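Long-range contact in glucose-6-phosphate isomerase like protein (Thermus thermophilus, PDB 1WIW), which probably binds phosphorylated sugars and may interconvert aldose and ketose phosphates as a glucose-6-phosphate or mannose-6-phosphate isomerase: residues F49-L53 / F172-A178. Numbering follows the deposited sequence.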
# COMPACT_ATOMS: atom_id res chain seq x y z
N PHE B 49 9.34 -7.27 -1.80
CA PHE B 49 9.55 -6.33 -2.90
C PHE B 49 10.29 -6.99 -4.06
O PHE B 49 9.91 -6.85 -5.22
CB PHE B 49 10.34 -5.12 -2.38
CG PHE B 49 10.47 -4.00 -3.37
CD1 PHE B 49 9.34 -3.45 -3.98
CD2 PHE B 49 11.71 -3.47 -3.68
CE1 PHE B 49 9.46 -2.39 -4.88
CE2 PHE B 49 11.85 -2.40 -4.57
CZ PHE B 49 10.71 -1.86 -5.17
N ALA B 50 11.35 -7.74 -3.73
CA ALA B 50 12.16 -8.42 -4.73
C ALA B 50 11.34 -9.45 -5.50
O ALA B 50 11.47 -9.59 -6.72
CB ALA B 50 13.36 -9.09 -4.06
N ALA B 51 10.49 -10.18 -4.78
CA ALA B 51 9.64 -11.19 -5.41
C ALA B 51 8.75 -10.52 -6.46
O ALA B 51 8.61 -11.02 -7.58
CB ALA B 51 8.78 -11.89 -4.36
N LEU B 52 8.17 -9.38 -6.10
CA LEU B 52 7.30 -8.66 -7.02
C LEU B 52 8.06 -8.08 -8.21
O LEU B 52 7.60 -8.15 -9.35
CB LEU B 52 6.55 -7.54 -6.28
CG LEU B 52 5.32 -7.97 -5.47
CD1 LEU B 52 4.24 -8.46 -6.42
CD2 LEU B 52 5.68 -9.06 -4.47
N LEU B 53 9.24 -7.52 -7.94
CA LEU B 53 10.08 -6.94 -8.99
C LEU B 53 10.47 -7.95 -10.05
O LEU B 53 10.57 -7.61 -11.23
CB LEU B 53 11.36 -6.35 -8.40
CG LEU B 53 11.38 -4.87 -8.08
CD1 LEU B 53 11.08 -4.05 -9.33
CD2 LEU B 53 10.35 -4.61 -7.01
N PHE B 172 6.17 2.05 -11.13
CA PHE B 172 5.96 0.79 -10.42
C PHE B 172 5.45 1.16 -9.03
O PHE B 172 6.24 1.55 -8.15
CB PHE B 172 7.28 0.02 -10.31
CG PHE B 172 7.11 -1.39 -9.84
CD1 PHE B 172 7.75 -1.83 -8.69
CD2 PHE B 172 6.32 -2.29 -10.55
CE1 PHE B 172 7.62 -3.15 -8.25
CE2 PHE B 172 6.18 -3.61 -10.12
CZ PHE B 172 6.83 -4.03 -8.97
N ARG B 173 4.14 1.05 -8.84
CA ARG B 173 3.51 1.43 -7.58
C ARG B 173 4.08 0.78 -6.32
O ARG B 173 4.17 1.43 -5.28
CB ARG B 173 2.00 1.20 -7.66
CG ARG B 173 1.28 2.06 -8.71
CD ARG B 173 1.49 3.56 -8.47
NE ARG B 173 1.08 3.96 -7.13
CZ ARG B 173 -0.18 4.16 -6.76
NH1 ARG B 173 -0.45 4.51 -5.50
NH2 ARG B 173 -1.17 4.03 -7.64
N PRO B 174 4.48 -0.50 -6.39
CA PRO B 174 5.03 -1.13 -5.18
C PRO B 174 6.30 -0.46 -4.65
O PRO B 174 6.70 -0.71 -3.51
CB PRO B 174 5.25 -2.57 -5.60
CG PRO B 174 4.13 -2.80 -6.58
CD PRO B 174 4.19 -1.53 -7.41
N LEU B 175 6.94 0.37 -5.47
CA LEU B 175 8.16 1.05 -5.03
C LEU B 175 7.87 1.97 -3.84
O LEU B 175 8.67 2.07 -2.92
CB LEU B 175 8.78 1.86 -6.18
CG LEU B 175 9.97 2.77 -5.79
CD1 LEU B 175 11.10 1.94 -5.20
CD2 LEU B 175 10.45 3.54 -7.02
N GLU B 176 6.71 2.64 -3.88
CA GLU B 176 6.30 3.56 -2.81
C GLU B 176 6.37 2.88 -1.45
O GLU B 176 6.92 3.43 -0.49
CB GLU B 176 4.87 4.05 -3.06
CG GLU B 176 4.71 4.80 -4.37
CD GLU B 176 3.28 4.83 -4.86
OE1 GLU B 176 3.05 5.40 -5.94
OE2 GLU B 176 2.39 4.29 -4.16
N GLY B 177 5.79 1.68 -1.37
CA GLY B 177 5.79 0.93 -0.13
C GLY B 177 7.19 0.58 0.32
O GLY B 177 7.50 0.66 1.50
N ALA B 178 8.05 0.20 -0.62
CA ALA B 178 9.42 -0.15 -0.29
C ALA B 178 10.19 1.06 0.24
O ALA B 178 11.02 0.93 1.15
CB ALA B 178 10.13 -0.74 -1.51
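Phe49 lies flat against Ala178, whose CB stands 3.6 Å from the ring centroid and only 3° off its normal, a CH-pi contact. A methyl group suits this place because it is small enough to settle on the middle of the ring. With CG anti to the backbone N (chi1 -173°), the long, flat Phe49 reaches across from its helix towards residues 174-178.

Most of the other side-chain contacts are between apolar groups. Phe49 CZ meets Leu175 CD1 at 3.8 Å, while its CE1 approaches Phe172 CE1 at 3.9 Å, coming in at the apolar edge that the Phe172 ring offers. Phe49 CE1 also comes 3.5 Å from Pro174 O. Leu53 CD1 meets Phe172 CE1 at 3.7 Å, and Pro174 CD sits over one face of that ring; the branched ends of Leu53 and Leu175 fit well against rings. Without the ring, as with an alanine here, Ala178 CB would probably lose the face it rests on and Leu175 CD1 its neighbour.

Leu53 and Phe172 also touch Val255 of helix 251-272. The axes of helical residues 49-53 and 174-178 run nearly antiparallel (161°) and come within 10.8 Å. This is interdomain helix packing between the N-terminal and C-terminal SIS domains of a PGI/PMI-family protein.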